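Local coordinates for tail spike protein (Acinetobacter phage vB_AbaP_AS12, PDB 6EU4) that forms the trimeric tailspike of the phage, which probably recognises and degrades capsular polysaccharide on the surface of Acinetobacter baumannii, at the interface of chains A and B. Numbering follows the deposited sequence. Chains: chain A/B, Tail spike protein.

The interface of chains A and B. Residues chain A 298-299, 325-326, 328, 349-351; chain B 269-271, 292-295, 321-323.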
ATOM      1  N   SER A 298       6.339   3.524   5.968  1.00 11.33           N
ATOM      2  CA  SER A 298       7.227   3.200   7.089  1.00 10.43           C
ATOM      3  C   SER A 298       7.855   4.471   7.671  1.00 11.98           C
ATOM      4  O   SER A 298       9.060   4.565   7.930  1.00 14.21           O
ATOM      5  CB  SER A 298       8.276   2.162   6.663  1.00 11.10           C
ATOM      6  OG  SER A 298       7.672   0.888   6.446  1.00 12.35           O
ATOM      7  N   CYS A 299       7.001   5.456   7.894  1.00 10.96           N
ATOM      8  CA  CYS A 299       7.371   6.676   8.592  1.00 12.02           C
ATOM      9  C   CYS A 299       7.061   6.526  10.073  1.00 12.68           C
ATOM     10  O   CYS A 299       6.295   5.660  10.483  1.00 13.75           O
ATOM     11  CB  CYS A 299       6.622   7.875   8.044  1.00 13.31           C
ATOM     12  SG  CYS A 299       7.015   8.245   6.292  1.00 14.59           S
ATOM     13  N   VAL A 325       1.291   3.576   4.953  1.00  8.63           N
ATOM     14  CA  VAL A 325       1.589   2.157   4.787  1.00  9.64           C
ATOM     15  C   VAL A 325       2.629   1.771   5.836  1.00 10.52           C
ATOM     16  O   VAL A 325       3.788   2.197   5.759  1.00 11.78           O
ATOM     17  CB  VAL A 325       2.096   1.851   3.371  1.00 11.73           C
ATOM     18  CG1 VAL A 325       2.190   0.354   3.160  1.00 13.62           C
ATOM     19  CG2 VAL A 325       1.183   2.469   2.344  1.00 13.37           C
ATOM     20  N   THR A 326       2.213   0.949   6.793  1.00 10.01           N
ATOM     21  CA  THR A 326       3.053   0.442   7.878  1.00  9.58           C
ATOM     22  C   THR A 326       3.823   1.565   8.587  1.00 11.52           C
ATOM     23  O   THR A 326       5.021   1.444   8.858  1.00 12.03           O
ATOM     24  CB  THR A 326       4.019  -0.650   7.377  1.00 11.56           C
ATOM     25  OG1 THR A 326       3.634  -1.127   6.077  1.00 12.82           O
ATOM     26  CG2 THR A 326       3.970  -1.859   8.303  1.00 12.86           C
HETATM   27  N   MSE A 328       4.279   4.307  11.956  1.00 10.71           N
HETATM   28  CA  MSE A 328       4.347   4.149  13.412  1.00  9.60           C
HETATM   29  C   MSE A 328       4.301   5.472  14.153  1.00 11.07           C
HETATM   30  O   MSE A 328       4.571   6.538  13.598  1.00  9.38           O
HETATM   31  CB  MSE A 328       5.628   3.415  13.824  1.00 10.68           C
HETATM   32  CG  MSE A 328       5.765   2.057  13.211  1.00 10.09           C
HETATM   33 SE   MSE A 328       7.235   1.068  14.023  0.92 11.79          SE
HETATM   34  CE  MSE A 328       6.584   0.924  15.865  1.00 15.06           C
ATOM     35  N   ASN A 349      -1.999  -1.119   8.475  1.00  8.94           N
ATOM     36  CA  ASN A 349      -0.985  -1.802   9.285  1.00  8.97           C
ATOM     37  C   ASN A 349      -0.141  -0.819  10.095  1.00  9.11           C
ATOM     38  O   ASN A 349       1.075  -0.951  10.193  1.00 10.62           O
ATOM     39  CB  ASN A 349      -0.117  -2.670   8.373  1.00  9.41           C
ATOM     40  CG  ASN A 349       0.570  -3.801   9.092  1.00 11.44           C
ATOM     41  OD1 ASN A 349       0.450  -3.958  10.299  1.00 11.52           O
ATOM     42  ND2 ASN A 349       1.298  -4.625   8.325  1.00 12.12           N
ATOM     43  N   PHE A 350      -0.805   0.153  10.711  1.00  8.28           N
ATOM     44  CA  PHE A 350      -0.150   1.061  11.649  1.00  9.19           C
ATOM     45  C   PHE A 350       0.328   0.300  12.880  1.00 10.62           C
ATOM     46  O   PHE A 350      -0.173  -0.775  13.227  1.00 10.97           O
ATOM     47  CB  PHE A 350      -1.105   2.189  12.068  1.00 10.63           C
ATOM     48  CG  PHE A 350      -0.405   3.436  12.526  1.00  8.60           C
ATOM     49  CD1 PHE A 350       0.026   4.368  11.602  1.00  9.94           C
ATOM     50  CD2 PHE A 350      -0.170   3.676  13.880  1.00 10.42           C
ATOM     51  CE1 PHE A 350       0.690   5.515  11.987  1.00 11.00           C
ATOM     52  CE2 PHE A 350       0.492   4.834  14.281  1.00 11.06           C
ATOM     53  CZ  PHE A 350       0.927   5.749  13.343  1.00 10.90           C
ATOM     54  N   ASN A 351       1.344   0.859  13.544  1.00  8.97           N
ATOM     55  CA  ASN A 351       1.786   0.310  14.818  1.00  8.16           C
ATOM     56  C   ASN A 351       2.058   1.527  15.704  1.00 10.05           C
ATOM     57  O   ASN A 351       3.100   2.189  15.580  1.00 10.12           O
ATOM     58  CB  ASN A 351       2.994  -0.606  14.632  1.00 10.63           C
ATOM     59  CG  ASN A 351       3.434  -1.293  15.907  1.00 13.49           C
ATOM     60  OD1 ASN A 351       3.160  -0.831  17.017  1.00 12.18           O
ATOM     61  ND2 ASN A 351       4.169  -2.400  15.753  1.00 14.35           N
TER
ATOM     62  N   THR B 269      12.530  -0.994  13.943  1.00 10.18           N
ATOM     63  CA  THR B 269      11.423  -0.185  13.454  1.00  9.05           C
ATOM     64  C   THR B 269      11.742   0.346  12.062  1.00 11.29           C
ATOM     65  O   THR B 269      12.903   0.490  11.667  1.00 11.39           O
ATOM     66  CB  THR B 269      11.089   1.040  14.328  1.00 15.84           C
ATOM     67  OG1 THR B 269      12.110   2.030  14.166  1.00 17.64           O
ATOM     68  CG2 THR B 269      10.877   0.685  15.800  1.00 16.00           C
ATOM     69  N   THR B 270      10.673   0.645  11.340  1.00 10.62           N
ATOM     70  CA  THR B 270      10.679   1.464  10.118  1.00 12.20           C
ATOM     71  C   THR B 270      11.826   1.098   9.167  1.00 13.48           C
ATOM     72  O   THR B 270      12.668   1.914   8.797  1.00 13.52           O
ATOM     73  CB  THR B 270      10.685   2.941  10.494  1.00 14.16           C
ATOM     74  OG1 THR B 270      11.730   3.216  11.434  1.00 15.39           O
ATOM     75  CG2 THR B 270       9.340   3.303  11.134  1.00 14.11           C
ATOM     76  N   GLN B 271      11.816  -0.160   8.753  1.00 12.41           N
ATOM     77  CA  GLN B 271      12.668  -0.663   7.685  1.00 11.82           C
ATOM     78  C   GLN B 271      11.822  -0.760   6.423  1.00 13.66           C
ATOM     79  O   GLN B 271      10.741  -1.352   6.456  1.00 13.36           O
ATOM     80  CB  GLN B 271      13.234  -2.041   8.027  1.00 13.11           C
ATOM     81  CG  GLN B 271      14.043  -2.088   9.341  1.00 14.90           C
ATOM     82  CD  GLN B 271      15.330  -1.287   9.240  1.00 13.74           C
ATOM     83  OE1 GLN B 271      16.226  -1.623   8.471  1.00 14.07           O
ATOM     84  NE2 GLN B 271      15.421  -0.211  10.020  1.00 14.43           N
ATOM     85  N   GLN B 292       9.102  -4.105  13.369  1.00 10.94           N
ATOM     86  CA  GLN B 292       7.921  -3.256  13.430  0.50 10.34           C
ATOM     87  C   GLN B 292       7.936  -2.210  12.321  1.00 11.10           C
ATOM     88  O   GLN B 292       8.980  -1.656  11.983  1.00 10.89           O
ATOM     89  CB  GLN B 292       7.843  -2.565  14.787  0.50 13.41           C
ATOM     90  CG  GLN B 292       7.888  -3.510  15.981  0.50 15.68           C
ATOM     91  CD  GLN B 292       8.014  -2.764  17.287  0.50 14.61           C
ATOM     92  OE1 GLN B 292       7.044  -2.611  18.009  0.50 14.81           O
ATOM     93  NE2 GLN B 292       9.207  -2.270  17.578  0.50 16.26           N
ATOM     94  N   GLY B 293       6.757  -1.920  11.772  1.00  9.76           N
ATOM     95  CA  GLY B 293       6.645  -0.887  10.761  1.00  9.56           C
ATOM     96  C   GLY B 293       7.436  -1.139   9.495  1.00 11.50           C
ATOM     97  O   GLY B 293       8.037  -0.211   8.946  1.00 11.91           O
ATOM     98  N   CYS B 294       7.407  -2.369   8.991  1.00 10.85           N
ATOM     99  CA  CYS B 294       8.229  -2.799   7.866  1.00  8.71           C
ATOM    100  C   CYS B 294       7.382  -2.909   6.607  1.00 10.27           C
ATOM    101  O   CYS B 294       6.344  -3.575   6.622  1.00 10.30           O
ATOM    102  CB  CYS B 294       8.873  -4.137   8.197  1.00 12.58           C
ATOM    103  SG  CYS B 294       9.736  -4.890   6.829  1.00 13.62           S
ATOM    104  N   THR B 295       7.813  -2.248   5.531  1.00 10.47           N
ATOM    105  CA  THR B 295       7.146  -2.327   4.230  1.00 10.15           C
ATOM    106  C   THR B 295       8.101  -2.907   3.198  1.00 10.02           C
ATOM    107  O   THR B 295       9.239  -2.454   3.086  1.00 12.54           O
ATOM    108  CB  THR B 295       6.681  -0.956   3.731  1.00 11.97           C
ATOM    109  OG1 THR B 295       5.911  -0.305   4.742  1.00 12.74           O
ATOM    110  CG2 THR B 295       5.833  -1.088   2.511  1.00 11.26           C
ATOM    111  N   ASN B 321       5.340  -6.570  12.327  1.00  9.80           N
ATOM    112  CA  ASN B 321       4.204  -6.180  11.484  1.00  8.55           C
ATOM    113  C   ASN B 321       4.761  -5.673  10.160  1.00  9.47           C
ATOM    114  O   ASN B 321       5.614  -4.781  10.122  1.00 10.46           O
ATOM    115  CB  ASN B 321       3.230  -5.194  12.170  1.00  9.86           C
ATOM    116  CG  ASN B 321       3.744  -3.772  12.294  1.00 12.26           C
ATOM    117  OD1 ASN B 321       4.679  -3.486  13.048  1.00 11.56           O
ATOM    118  ND2 ASN B 321       3.061  -2.846  11.614  1.00 12.11           N
ATOM    119  N   VAL B 322       4.319  -6.316   9.080  1.00  9.83           N
ATOM    120  CA  VAL B 322       4.922  -6.216   7.761  1.00  9.66           C
ATOM    121  C   VAL B 322       3.814  -6.085   6.741  1.00 10.71           C
ATOM    122  O   VAL B 322       2.825  -6.816   6.805  1.00 11.15           O
ATOM    123  CB  VAL B 322       5.765  -7.464   7.424  1.00 11.96           C
ATOM    124  CG1 VAL B 322       6.338  -7.381   6.008  1.00 13.79           C
ATOM    125  CG2 VAL B 322       6.864  -7.650   8.452  1.00 13.25           C
ATOM    126  N   THR B 323       3.992  -5.175   5.789  1.00 10.83           N
ATOM    127  CA  THR B 323       3.156  -5.089   4.592  1.00  9.33           C
ATOM    128  C   THR B 323       3.993  -5.413   3.374  1.00 11.10           C
ATOM    129  O   THR B 323       5.076  -4.833   3.202  1.00 11.23           O
ATOM    130  CB  THR B 323       2.567  -3.689   4.409  1.00 11.65           C
ATOM    131  OG1 THR B 323       1.804  -3.325   5.557  1.00 13.78           O
ATOM    132  CG2 THR B 323       1.665  -3.637   3.195  1.00 11.13           C
TER
HETATM  133  O   HOH W   1       3.414  -0.057  11.275  1.00 12.03           O
HETATM  134  O   HOH W   2      11.631   3.156   6.504  1.00 18.28           O
HETATM  135  O   HOH W   3       5.013  -4.008  18.068  1.00 26.68           O
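Turns of the parallel beta-helix typical of phage tailspikes, in chain A, meet strands and a turn of chain B in the three-chain assembly. A:Ser298, A:Thr326 and A:Asn349, at successive turns with left-handed backbone torsions, present small polar side chains to chain B. A chain of hydroxyls runs between the subunits. A:Ser298 OG, anti to its carbonyl carbon, forms a hydrogen bond of 2.7 Å with B:Thr295 OG1, its direction not decided by the distance. The same A:Ser298 OG donates to the carbonyl B:Gly293 O at 2.8 Å, approaching from above the carbonyl plane. With its proton given to B:Gly293 O, A:Ser298 OG would accept from B:Thr295 OG1. From there the series continues through A:Thr326 OG1, 2.8 Å from B:Thr295 OG1, to B:Thr323 OG1. A:Asn349 closes it, its ND2 giving a proton to B:Thr323 OG1 at 3.1 Å, nearly within the amide plane. B:Thr295 CG2 and B:Thr323 CG2 turn to A:Val325 CG1, a small apolar patch behind the hydroxyls.

B:Asn321 carries the neighbouring amide network. Its CG sits in the crowded position between backbone N and carbonyl carbon (chi1 74°), and its amide slides past that of A:Asn349 in the opposite direction, the planes 72° apart. B:Asn321 ND2 reaches A:Asn349 OD1 from well above the carbonyl plane, at 3.1 Å, and a water links the same nitrogen to A:Asn349 O. B:Asn321 OD1 accepts from both A:Asn351 ND2 at 3.0 Å, in an almost straight bond (177° at H), and the backbone B:Gly293 N within its own chain, which should fix the rotation of the amide. A second water joins A:Asn351 ND2 to B:Gln292 OE1. The selenomethionine A:Met328, bent at chi3, crosses B:Gln292 at about a right angle and sets its SE 3.8 Å from B:Gln292 CB, also touching B:Gly293 CA and B:Thr269 CB.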